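Local coordinates for gamma-glutamyltranspeptidase (Streptomyces lincolnensis, PDB 6J3A), which probably cleaves gamma-glutamyl or related amide bonds and may transfer the acyl group, as an LmbA-like gamma-glutamyltranspeptidase homologue of the Ntn-hydrolase clan, at residues 325-330 with 355-360; 282-287 with 330-335; 126-131 with 194-199. All blocks are in the same frame, centred on the assembly; numbering follows the deposited sequence.

Interaction 1 of 3, residues 325-330 with 355-360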
ATOM      1  N   GLU A 325     -13.943  -5.707 -41.406  1.00 35.99           N
ATOM      2  CA  GLU A 325     -13.075  -6.811 -40.996  1.00 35.48           C
ATOM      3  C   GLU A 325     -11.651  -6.267 -40.800  1.00 34.39           C
ATOM      4  O   GLU A 325     -11.225  -5.351 -41.508  1.00 31.71           O
ATOM      5  CB  GLU A 325     -13.106  -7.943 -42.034  1.00 35.70           C
ATOM      6  N   VAL A 326     -10.938  -6.802 -39.814  1.00 34.24           N
ATOM      7  CA  VAL A 326      -9.548  -6.397 -39.568  1.00 35.23           C
ATOM      8  C   VAL A 326      -8.617  -7.573 -39.882  1.00 35.27           C
ATOM      9  O   VAL A 326      -8.883  -8.697 -39.450  1.00 34.09           O
ATOM     10  CB  VAL A 326      -9.331  -5.913 -38.117  1.00 35.42           C
ATOM     11  CG1 VAL A 326      -7.935  -5.304 -37.949  1.00 34.73           C
ATOM     12  CG2 VAL A 326     -10.393  -4.887 -37.737  1.00 35.15           C
ATOM     13  N   PRO A 327      -7.522  -7.321 -40.628  1.00 35.72           N
ATOM     14  CA  PRO A 327      -6.650  -8.410 -41.004  1.00 36.30           C
ATOM     15  C   PRO A 327      -5.603  -8.608 -39.908  1.00 37.31           C
ATOM     16  O   PRO A 327      -4.417  -8.326 -40.094  1.00 37.92           O
ATOM     17  CB  PRO A 327      -6.053  -7.913 -42.321  1.00 35.65           C
ATOM     18  CG  PRO A 327      -5.906  -6.452 -42.104  1.00 35.99           C
ATOM     19  CD  PRO A 327      -7.021  -6.042 -41.170  1.00 36.16           C
ATOM     20  N   LEU A 328      -6.063  -9.117 -38.773  1.00 37.43           N
ATOM     21  CA  LEU A 328      -5.227  -9.247 -37.583  1.00 38.20           C
ATOM     22  C   LEU A 328      -4.152 -10.332 -37.724  1.00 37.16           C
ATOM     23  O   LEU A 328      -2.979 -10.085 -37.440  1.00 35.61           O
ATOM     24  CB  LEU A 328      -6.112  -9.529 -36.369  1.00 38.85           C
ATOM     25  CG  LEU A 328      -5.449  -9.520 -34.995  1.00 38.68           C
ATOM     26  CD1 LEU A 328      -4.876  -8.153 -34.668  1.00 38.70           C
ATOM     27  CD2 LEU A 328      -6.453  -9.955 -33.941  1.00 39.29           C
ATOM     28  N   ASP A 329      -4.572 -11.520 -38.154  1.00 38.30           N
ATOM     29  CA  ASP A 329      -3.664 -12.659 -38.402  1.00 38.86           C
ATOM     30  C   ASP A 329      -2.462 -12.244 -39.231  1.00 38.94           C
ATOM     31  O   ASP A 329      -1.330 -12.564 -38.892  1.00 39.49           O
ATOM     32  CB  ASP A 329      -4.378 -13.787 -39.142  1.00 39.19           C
ATOM     33  CG  ASP A 329      -5.557 -14.344 -38.372  1.00 41.34           C
ATOM     34  OD1 ASP A 329      -5.599 -14.216 -37.127  1.00 41.62           O
ATOM     35  OD2 ASP A 329      -6.452 -14.911 -39.032  1.00 44.35           O
ATOM     36  N   GLU A 330      -2.729 -11.521 -40.312  1.00 38.56           N
ATOM     37  CA  GLU A 330      -1.684 -11.029 -41.210  1.00 39.77           C
ATOM     38  C   GLU A 330      -0.782  -9.976 -40.557  1.00 36.90           C
ATOM     39  O   GLU A 330       0.435 -10.005 -40.734  1.00 34.41           O
ATOM     40  CB  GLU A 330      -2.316 -10.520 -42.519  1.00 42.07           C
ATOM     41  CG  GLU A 330      -2.842 -11.669 -43.381  1.00 44.60           C
ATOM     42  CD  GLU A 330      -3.911 -11.268 -44.378  1.00 47.05           C
ATOM     43  OE1 GLU A 330      -5.062 -11.716 -44.221  1.00 50.43           O
ATOM     44  OE2 GLU A 330      -3.610 -10.519 -45.322  1.00 48.36           O
ATOM     45  N   GLY A 355       1.248  -0.226 -42.839  1.00 38.52           N
ATOM     46  CA  GLY A 355       1.657  -1.253 -43.774  1.00 38.23           C
ATOM     47  C   GLY A 355       0.507  -1.801 -44.583  1.00 37.89           C
ATOM     48  O   GLY A 355      -0.632  -1.320 -44.493  1.00 35.65           O
ATOM     49  N   SER A 356       0.842  -2.837 -45.349  1.00 38.25           N
ATOM     50  CA  SER A 356      -0.037  -3.460 -46.323  1.00 40.48           C
ATOM     51  C   SER A 356      -0.269  -4.965 -46.062  1.00 39.97           C
ATOM     52  O   SER A 356       0.154  -5.810 -46.864  1.00 38.03           O
ATOM     53  CB  SER A 356       0.528  -3.224 -47.732  1.00 41.24           C
ATOM     54  OG  SER A 356       0.118  -1.957 -48.213  1.00 43.13           O
ATOM     55  N   PRO A 357      -0.971  -5.302 -44.955  1.00 41.09           N
ATOM     56  CA  PRO A 357      -1.324  -6.707 -44.685  1.00 41.87           C
ATOM     57  C   PRO A 357      -2.039  -7.378 -45.855  1.00 42.74           C
ATOM     58  O   PRO A 357      -3.116  -6.932 -46.253  1.00 41.94           O
ATOM     59  CB  PRO A 357      -2.271  -6.617 -43.476  1.00 42.02           C
ATOM     60  CG  PRO A 357      -2.738  -5.203 -43.443  1.00 42.18           C
ATOM     61  CD  PRO A 357      -1.577  -4.400 -43.956  1.00 41.60           C
ATOM     62  N   GLY A 358      -1.419  -8.423 -46.401  1.00 43.13           N
ATOM     63  CA  GLY A 358      -1.987  -9.199 -47.509  1.00 45.40           C
ATOM     64  C   GLY A 358      -2.057  -8.462 -48.828  1.00 46.20           C
ATOM     65  O   GLY A 358      -2.893  -8.786 -49.677  1.00 47.02           O
ATOM     66  N   GLY A 359      -1.189  -7.466 -48.993  1.00 46.14           N
ATOM     67  CA  GLY A 359      -1.224  -6.578 -50.153  1.00 46.76           C
ATOM     68  C   GLY A 359      -2.281  -5.472 -50.138  1.00 47.12           C
ATOM     69  O   GLY A 359      -2.308  -4.648 -51.059  1.00 46.02           O
ATOM     70  N   ARG A 360      -3.138  -5.429 -49.110  1.00 47.13           N
ATOM     71  CA  ARG A 360      -4.211  -4.430 -49.028  1.00 46.70           C
ATOM     72  C   ARG A 360      -3.633  -3.021 -48.900  1.00 47.64           C
ATOM     73  O   ARG A 360      -2.642  -2.819 -48.200  1.00 48.35           O
ATOM     74  CB  ARG A 360      -5.153  -4.723 -47.857  1.00 46.41           C
ATOM     75  CG  ARG A 360      -6.110  -5.878 -48.106  1.00 47.79           C
ATOM     76  CD  ARG A 360      -7.189  -5.975 -47.020  1.00 48.98           C
ATOM     77  NE  ARG A 360      -7.519  -7.367 -46.707  1.00 50.07           N
ATOM     78  CZ  ARG A 360      -6.696  -8.233 -46.107  1.00 50.98           C
ATOM     79  NH1 ARG A 360      -7.097  -9.476 -45.878  1.00 50.58           N
ATOM     80  NH2 ARG A 360      -5.465  -7.878 -45.736  1.00 52.22           N
TER
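Glu330 reaches from the first turn of helix 328-331 toward the loop at Pro357 and Arg360. Its CB lies 4.0 Å from Pro357 CB, and beyond CG the chain is extended, with the carboxylate at the guanidinium of Arg360. There OE2 forms a salt bridge with Arg360 NH2 at 3.3 Å; the nitrogen sits above the carboxylate plane, 45° out of it. The other oxygen, OE1, takes a weak hydrogen bond from Arg360 NH1, long at 3.5 Å although almost straight. The two planar groups are turned 36° apart.

Residues 356-360 form a type II turn followed by an overlapping type I' turn, with Gly358 and Gly359 both at positive phi. OE2 also comes within 3.0 Å of Gly358 CA, and a CB on this glycine would collide with it. Pro327, at the N-cap position of the helix and the centre of an inverse gamma turn, lays its CB over one face of the guanidinium, 3.5 Å from Arg360 NH2. Its CG meets Pro357 CG at 3.7 Å. Trp319, at the end of helix 299-319, touches both Pro357 and Arg360.

Interaction 2 of 3, residues 282-287 with 330-335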
ATOM      1  N   LEU A 282      -0.522  -3.621 -28.827  1.00 31.77           N
ATOM      2  CA  LEU A 282       0.509  -4.186 -27.938  1.00 32.45           C
ATOM      3  C   LEU A 282       1.105  -5.440 -28.580  1.00 31.70           C
ATOM      4  O   LEU A 282       2.328  -5.587 -28.679  1.00 31.07           O
ATOM      5  CB  LEU A 282      -0.079  -4.528 -26.552  1.00 33.85           C
ATOM      6  CG  LEU A 282       0.934  -4.768 -25.405  1.00 35.38           C
ATOM      7  CD1 LEU A 282       0.345  -4.430 -24.036  1.00 35.72           C
ATOM      8  CD2 LEU A 282       1.504  -6.190 -25.393  1.00 35.06           C
ATOM      9  N   LEU A 283       0.217  -6.328 -29.023  1.00 29.80           N
ATOM     10  CA  LEU A 283       0.605  -7.562 -29.691  1.00 29.01           C
ATOM     11  C   LEU A 283       1.439  -7.271 -30.962  1.00 28.77           C
ATOM     12  O   LEU A 283       2.448  -7.929 -31.204  1.00 29.50           O
ATOM     13  CB  LEU A 283      -0.633  -8.426 -30.002  1.00 28.06           C
ATOM     14  CG  LEU A 283      -1.643  -8.732 -28.875  1.00 27.57           C
ATOM     15  CD1 LEU A 283      -2.813  -9.598 -29.322  1.00 27.23           C
ATOM     16  CD2 LEU A 283      -0.940  -9.424 -27.734  1.00 28.32           C
ATOM     17  N   GLN A 284       1.038  -6.270 -31.744  1.00 28.93           N
ATOM     18  CA  GLN A 284       1.801  -5.861 -32.940  1.00 29.68           C
ATOM     19  C   GLN A 284       3.195  -5.357 -32.594  1.00 30.59           C
ATOM     20  O   GLN A 284       4.148  -5.594 -33.330  1.00 31.95           O
ATOM     21  CB  GLN A 284       1.054  -4.793 -33.745  1.00 28.90           C
ATOM     22  CG  GLN A 284      -0.065  -5.358 -34.612  1.00 28.75           C
ATOM     23  CD  GLN A 284      -0.425  -4.487 -35.793  1.00 28.74           C
ATOM     24  OE1 GLN A 284      -1.583  -4.120 -35.960  1.00 29.28           O
ATOM     25  NE2 GLN A 284       0.567  -4.152 -36.625  1.00 28.03           N
ATOM     26  N   GLN A 285       3.307  -4.668 -31.467  1.00 32.05           N
ATOM     27  CA  GLN A 285       4.610  -4.218 -30.982  1.00 32.95           C
ATOM     28  C   GLN A 285       5.549  -5.376 -30.624  1.00 32.40           C
ATOM     29  O   GLN A 285       6.758  -5.291 -30.855  1.00 31.96           O
ATOM     30  CB  GLN A 285       4.438  -3.270 -29.801  1.00 33.32           C
ATOM     31  CG  GLN A 285       3.950  -1.890 -30.215  1.00 33.94           C
ATOM     32  CD  GLN A 285       3.595  -1.026 -29.021  1.00 33.69           C
ATOM     33  OE1 GLN A 285       4.450  -0.352 -28.462  1.00 34.04           O
ATOM     34  NE2 GLN A 285       2.330  -1.048 -28.627  1.00 32.72           N
ATOM     35  N   LEU A 286       4.973  -6.449 -30.082  1.00 31.77           N
ATOM     36  CA  LEU A 286       5.713  -7.657 -29.712  1.00 31.75           C
ATOM     37  C   LEU A 286       6.158  -8.431 -30.938  1.00 31.98           C
ATOM     38  O   LEU A 286       7.299  -8.907 -31.002  1.00 32.95           O
ATOM     39  CB  LEU A 286       4.838  -8.577 -28.854  1.00 31.49           C
ATOM     40  CG  LEU A 286       4.541  -8.150 -27.426  1.00 30.80           C
ATOM     41  CD1 LEU A 286       3.512  -9.083 -26.813  1.00 30.75           C
ATOM     42  CD2 LEU A 286       5.808  -8.152 -26.596  1.00 31.20           C
ATOM     43  N   ALA A 287       5.239  -8.571 -31.895  1.00 30.40           N
ATOM     44  CA  ALA A 287       5.544  -9.178 -33.194  1.00 29.92           C
ATOM     45  C   ALA A 287       6.632  -8.446 -33.991  1.00 29.19           C
ATOM     46  O   ALA A 287       7.341  -9.052 -34.785  1.00 29.39           O
ATOM     47  CB  ALA A 287       4.285  -9.279 -34.023  1.00 29.72           C
ATOM     48  N   GLU A 330      -2.729 -11.521 -40.312  1.00 38.56           N
ATOM     49  CA  GLU A 330      -1.684 -11.029 -41.210  1.00 39.77           C
ATOM     50  C   GLU A 330      -0.782  -9.976 -40.557  1.00 36.90           C
ATOM     51  O   GLU A 330       0.435 -10.005 -40.734  1.00 34.41           O
ATOM     52  CB  GLU A 330      -2.316 -10.520 -42.519  1.00 42.07           C
ATOM     53  CG  GLU A 330      -2.842 -11.669 -43.381  1.00 44.60           C
ATOM     54  CD  GLU A 330      -3.911 -11.268 -44.378  1.00 47.05           C
ATOM     55  OE1 GLU A 330      -5.062 -11.716 -44.221  1.00 50.43           O
ATOM     56  OE2 GLU A 330      -3.610 -10.519 -45.322  1.00 48.36           O
ATOM     57  N   LEU A 331      -1.388  -9.079 -39.784  1.00 36.09           N
ATOM     58  CA  LEU A 331      -0.667  -8.054 -39.023  1.00 35.19           C
ATOM     59  C   LEU A 331       0.272  -8.619 -37.945  1.00 34.16           C
ATOM     60  O   LEU A 331       1.284  -7.997 -37.618  1.00 34.10           O
ATOM     61  CB  LEU A 331      -1.674  -7.083 -38.402  1.00 35.90           C
ATOM     62  CG  LEU A 331      -2.362  -6.154 -39.415  1.00 36.09           C
ATOM     63  CD1 LEU A 331      -3.661  -5.601 -38.843  1.00 36.85           C
ATOM     64  CD2 LEU A 331      -1.454  -5.016 -39.857  1.00 34.85           C
ATOM     65  N   LEU A 332      -0.064  -9.794 -37.412  1.00 33.48           N
ATOM     66  CA  LEU A 332       0.800 -10.541 -36.479  1.00 33.50           C
ATOM     67  C   LEU A 332       1.575 -11.721 -37.095  1.00 33.80           C
ATOM     68  O   LEU A 332       2.226 -12.482 -36.373  1.00 36.71           O
ATOM     69  CB  LEU A 332      -0.043 -11.075 -35.323  1.00 33.24           C
ATOM     70  CG  LEU A 332      -0.916 -10.050 -34.606  1.00 33.74           C
ATOM     71  CD1 LEU A 332      -1.790 -10.773 -33.589  1.00 33.31           C
ATOM     72  CD2 LEU A 332      -0.077  -8.948 -33.961  1.00 33.10           C
ATOM     73  N   SER A 333       1.521 -11.885 -38.411  1.00 32.80           N
ATOM     74  CA  SER A 333       2.264 -12.958 -39.067  1.00 32.27           C
ATOM     75  C   SER A 333       3.739 -12.585 -39.105  1.00 32.43           C
ATOM     76  O   SER A 333       4.102 -11.401 -39.117  1.00 29.58           O
ATOM     77  CB  SER A 333       1.747 -13.214 -40.481  1.00 32.09           C
ATOM     78  OG  SER A 333       2.097 -12.154 -41.353  1.00 32.80           O
ATOM     79  N   ALA A 334       4.578 -13.609 -39.122  1.00 33.39           N
ATOM     80  CA  ALA A 334       6.025 -13.420 -39.147  1.00 34.83           C
ATOM     81  C   ALA A 334       6.465 -12.762 -40.452  1.00 36.75           C
ATOM     82  O   ALA A 334       7.319 -11.866 -40.465  1.00 35.80           O
ATOM     83  CB  ALA A 334       6.717 -14.760 -38.981  1.00 34.31           C
ATOM     84  N   GLU A 335       5.882 -13.257 -41.544  1.00 39.84           N
ATOM     85  CA  GLU A 335       6.059 -12.718 -42.910  1.00 41.27           C
ATOM     86  C   GLU A 335       5.951 -11.176 -42.951  1.00 38.98           C
ATOM     87  O   GLU A 335       6.900 -10.481 -43.345  1.00 38.59           O
ATOM     88  CB  GLU A 335       5.061 -13.438 -43.870  1.00 45.61           C
ATOM     89  CG  GLU A 335       4.507 -12.679 -45.087  1.00 48.97           C
ATOM     90  CD  GLU A 335       5.523 -12.444 -46.204  1.00 50.96           C
ATOM     91  OE1 GLU A 335       6.722 -12.161 -45.920  1.00 49.79           O
ATOM     92  OE2 GLU A 335       5.105 -12.536 -47.389  1.00 49.63           O
TER
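Leu332 pushes a single methyl, CD2, against the side of helix 280-288, where Leu283, Gln284 and Ala287 receive it. The leucine follows directly on the short helix 328-331, at the break before helix 334-341, so the contact joins a helix-to-helix corner to one of the helices that pack on the strands of the Ntn-hydrolase fold. Its CG is anti to the carbonyl carbon (chi1 -52°), and from there CD2 reaches Gln284 CG at 3.6 Å. The same methyl lies close to the backbone, 3.7 Å from Gln284 N and 3.8 Å from Leu283 C, while Ala287 CB stands farther off at 4.4 Å. The side chains of Gln284 and Leu332 meet at about a right angle.

Leu331 takes up the other end of the glutamine. Its CB is 3.8 Å from Gln284 OE1 and its CD2 is 3.9 Å from Gln284 NE2, so the buried amide is bordered by aliphatic carbon here and finds its polar partners elsewhere. OE1 hydrogen-bonds to Tyr320 OH and NE2 to Asp315 OD2; held at both ends, the amide has its rotation fixed, and its flank is set in place for Leu331. Leu283 also rests on strands 256-265 and 268-272, while Gln285 and Leu286 touch Leu511 of helix 506-519.

The corner that presents both leucines has its own polar bracing. Ser333 is the N-cap of helix 334-341, with OG bonded to Tyr336 N, and this hydroxyl also donates to Glu330 O at 2.8 Å, an oxygen that accepts from Ser333 N as well.

Interaction 3 of 3, residues 126-131 with 194-199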
ATOM      1  N   PRO A 126     -24.744 -11.783  -4.167  1.00 36.33           N
ATOM      2  CA  PRO A 126     -25.829 -10.972  -4.723  1.00 35.84           C
ATOM      3  C   PRO A 126     -25.410  -9.532  -5.001  1.00 35.55           C
ATOM      4  O   PRO A 126     -24.427  -9.040  -4.439  1.00 35.40           O
ATOM      5  CB  PRO A 126     -26.918 -11.010  -3.633  1.00 35.60           C
ATOM      6  CG  PRO A 126     -26.435 -11.960  -2.586  1.00 36.33           C
ATOM      7  CD  PRO A 126     -24.950 -12.035  -2.730  1.00 36.35           C
ATOM      8  N   LEU A 127     -26.185  -8.878  -5.856  1.00 35.28           N
ATOM      9  CA  LEU A 127     -25.936  -7.504  -6.268  1.00 36.18           C
ATOM     10  C   LEU A 127     -25.790  -6.594  -5.066  1.00 35.81           C
ATOM     11  O   LEU A 127     -24.881  -5.772  -5.003  1.00 36.45           O
ATOM     12  CB  LEU A 127     -27.099  -6.991  -7.135  1.00 37.74           C
ATOM     13  CG  LEU A 127     -26.789  -6.207  -8.418  1.00 38.69           C
ATOM     14  CD1 LEU A 127     -27.905  -5.202  -8.662  1.00 39.88           C
ATOM     15  CD2 LEU A 127     -25.440  -5.502  -8.416  1.00 38.49           C
ATOM     16  N   ALA A 128     -26.711  -6.766  -4.120  1.00 36.74           N
ATOM     17  CA  ALA A 128     -26.748  -5.990  -2.881  1.00 37.12           C
ATOM     18  C   ALA A 128     -25.417  -6.009  -2.121  1.00 37.30           C
ATOM     19  O   ALA A 128     -24.870  -4.951  -1.803  1.00 35.87           O
ATOM     20  CB  ALA A 128     -27.877  -6.483  -1.985  1.00 36.43           C
ATOM     21  N   ASP A 129     -24.890  -7.204  -1.861  1.00 38.75           N
ATOM     22  CA  ASP A 129     -23.651  -7.348  -1.076  1.00 40.34           C
ATOM     23  C   ASP A 129     -22.437  -6.766  -1.803  1.00 39.40           C
ATOM     24  O   ASP A 129     -21.515  -6.238  -1.175  1.00 40.54           O
ATOM     25  CB  ASP A 129     -23.372  -8.820  -0.728  1.00 42.66           C
ATOM     26  CG  ASP A 129     -24.500  -9.482   0.089  1.00 45.20           C
ATOM     27  OD1 ASP A 129     -25.545  -8.847   0.342  1.00 45.66           O
ATOM     28  OD2 ASP A 129     -24.340 -10.662   0.479  1.00 47.36           O
ATOM     29  N   VAL A 130     -22.446  -6.854  -3.126  1.00 38.11           N
ATOM     30  CA  VAL A 130     -21.292  -6.455  -3.901  1.00 38.22           C
ATOM     31  C   VAL A 130     -21.309  -4.969  -4.171  1.00 38.98           C
ATOM     32  O   VAL A 130     -20.249  -4.364  -4.300  1.00 38.29           O
ATOM     33  CB  VAL A 130     -21.124  -7.337  -5.162  1.00 38.28           C
ATOM     34  CG1 VAL A 130     -20.729  -6.553  -6.394  1.00 39.19           C
ATOM     35  CG2 VAL A 130     -20.074  -8.405  -4.890  1.00 38.76           C
ATOM     36  N   LEU A 131     -22.489  -4.360  -4.238  1.00 39.65           N
ATOM     37  CA  LEU A 131     -22.516  -2.927  -4.504  1.00 40.46           C
ATOM     38  C   LEU A 131     -22.786  -2.014  -3.279  1.00 38.42           C
ATOM     39  O   LEU A 131     -22.821  -0.794  -3.429  1.00 39.44           O
ATOM     40  CB  LEU A 131     -23.336  -2.614  -5.773  1.00 42.48           C
ATOM     41  CG  LEU A 131     -24.850  -2.612  -5.886  1.00 44.00           C
ATOM     42  CD1 LEU A 131     -25.445  -1.532  -5.005  1.00 46.72           C
ATOM     43  CD2 LEU A 131     -25.232  -2.333  -7.329  1.00 43.70           C
ATOM     44  N   ARG A 194     -32.735   2.239  -5.254  1.00 40.89           N
ATOM     45  CA  ARG A 194     -33.976   1.965  -5.957  1.00 42.79           C
ATOM     46  C   ARG A 194     -33.825   0.711  -6.821  1.00 41.35           C
ATOM     47  O   ARG A 194     -34.654  -0.207  -6.755  1.00 40.52           O
ATOM     48  CB  ARG A 194     -34.398   3.156  -6.816  1.00 45.64           C
ATOM     49  CG  ARG A 194     -35.794   2.976  -7.398  1.00 48.75           C
ATOM     50  CD  ARG A 194     -36.252   4.151  -8.240  1.00 50.94           C
ATOM     51  NE  ARG A 194     -37.401   3.787  -9.075  1.00 51.54           N
ATOM     52  CZ  ARG A 194     -38.016   4.611  -9.922  1.00 50.26           C
ATOM     53  NH1 ARG A 194     -37.606   5.872 -10.065  1.00 49.50           N
ATOM     54  NH2 ARG A 194     -39.051   4.169 -10.632  1.00 49.26           N
ATOM     55  N   LEU A 195     -32.756   0.688  -7.614  1.00 39.53           N
ATOM     56  CA  LEU A 195     -32.385  -0.475  -8.421  1.00 39.68           C
ATOM     57  C   LEU A 195     -32.521  -1.746  -7.595  1.00 38.88           C
ATOM     58  O   LEU A 195     -33.269  -2.651  -7.962  1.00 38.09           O
ATOM     59  CB  LEU A 195     -30.948  -0.334  -8.941  1.00 40.22           C
ATOM     60  CG  LEU A 195     -30.494  -1.257 -10.070  1.00 40.92           C
ATOM     61  CD1 LEU A 195     -29.205  -0.738 -10.687  1.00 41.68           C
ATOM     62  CD2 LEU A 195     -30.262  -2.678  -9.601  1.00 41.56           C
ATOM     63  N   LEU A 196     -31.813  -1.783  -6.469  1.00 38.10           N
ATOM     64  CA  LEU A 196     -31.839  -2.924  -5.564  1.00 38.57           C
ATOM     65  C   LEU A 196     -33.225  -3.227  -5.010  1.00 37.92           C
ATOM     66  O   LEU A 196     -33.619  -4.387  -4.938  1.00 37.21           O
ATOM     67  CB  LEU A 196     -30.896  -2.688  -4.395  1.00 38.94           C
ATOM     68  CG  LEU A 196     -29.402  -2.686  -4.693  1.00 39.49           C
ATOM     69  CD1 LEU A 196     -28.671  -2.211  -3.445  1.00 39.96           C
ATOM     70  CD2 LEU A 196     -28.921  -4.069  -5.103  1.00 39.39           C
ATOM     71  N   ALA A 197     -33.948  -2.189  -4.600  1.00 38.76           N
ATOM     72  CA  ALA A 197     -35.293  -2.372  -4.048  1.00 41.34           C
ATOM     73  C   ALA A 197     -36.192  -3.119  -5.034  1.00 43.24           C
ATOM     74  O   ALA A 197     -36.809  -4.132  -4.679  1.00 42.62           O
ATOM     75  CB  ALA A 197     -35.916  -1.034  -3.670  1.00 40.81           C
ATOM     76  N   GLU A 198     -36.216  -2.649  -6.281  1.00 45.04           N
ATOM     77  CA  GLU A 198     -37.118  -3.214  -7.284  1.00 46.90           C
ATOM     78  C   GLU A 198     -36.607  -4.449  -8.023  1.00 44.59           C
ATOM     79  O   GLU A 198     -37.274  -4.917  -8.936  1.00 44.67           O
ATOM     80  CB  GLU A 198     -37.600  -2.146  -8.274  1.00 50.42           C
ATOM     81  CG  GLU A 198     -36.567  -1.581  -9.230  1.00 53.32           C
ATOM     82  CD  GLU A 198     -37.228  -0.842 -10.384  1.00 56.04           C
ATOM     83  OE1 GLU A 198     -37.785  -1.518 -11.286  1.00 56.68           O
ATOM     84  OE2 GLU A 198     -37.206   0.410 -10.379  1.00 57.37           O
ATOM     85  N   VAL A 199     -35.447  -4.977  -7.646  1.00 43.46           N
ATOM     86  CA  VAL A 199     -35.050  -6.328  -8.084  1.00 43.43           C
ATOM     87  C   VAL A 199     -35.027  -7.356  -6.943  1.00 43.48           C
ATOM     88  O   VAL A 199     -34.837  -8.546  -7.196  1.00 43.98           O
ATOM     89  CB  VAL A 199     -33.684  -6.342  -8.830  1.00 42.70           C
ATOM     90  CG1 VAL A 199     -33.697  -5.364 -10.002  1.00 41.76           C
ATOM     91  CG2 VAL A 199     -32.521  -6.055  -7.885  1.00 42.53           C
TER
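Ala128 and Leu196 bring their backbones within 6.5 Å, CA to CA, where the helical segments 127-131 and 194-199 run side by side in opposite directions. The axes of these short segments pass 10.8 Å apart with an angle of 162° between them, giving an antiparallel helix pair whose side-chain contacts are all between aliphatic groups.

Leu196 bridges this spacing. Its CG is anti to the carbonyl carbon (chi1 -69°), and the two methyls beyond divide the opposing surface between them. CD2 settles against the first turn of helix 127-140, 3.6 Å from Ala128 N and 4.1 Å from Ala128 CB, with Leu127 CD1 also near at 3.9 Å. CD1 instead meets Leu131 CD1 at 3.6 Å, one helical turn on; the two side chains slide past each other in opposite directions, and Leu131 CG occupies the crowded position between its backbone N and carbonyl carbon. An alanine at Leu196 would probably open a gap between the helices and leave Leu131 CD1 without its packing partner across the contact. Leu127 CD1 has a second neighbour in Leu195 CD2, at 3.6 Å, where the two side chains cross at about a right angle.

Other helices pack around this pair. Leu127 and Leu195 both touch Ala212 of helix 205-217, and both also reach helix 111-122, Leu127 at Met116 and Leu119 and Leu195 at Phe112. Val130 packs against helix 36-50, while Leu195 meets Ile221 of helix 220-229, so the pair sits in a cluster of helices.

Overall arrangement
From the N terminus, interaction 3 comes first: it brings helix 186-200 back against helix 127-140, closing a largely helical excursion of 62 residues before the other two contacts begin. Interaction 2 then opens at 282-287. Interaction 1 opens at 325-330 before interaction 2 closes at 330-335, and it closes in turn at 355-360, so the two cross. They share Glu330 and helix 328-331, and they touch where Pro357 CG meets Leu331 CD2 at 3.8 Å. Together they tie helix 280-288, the 328-341 corner and the following loop into one region. Interaction 3 lies on the opposite side of the chain's centre, its own centre about 44 Å from that of interaction 2.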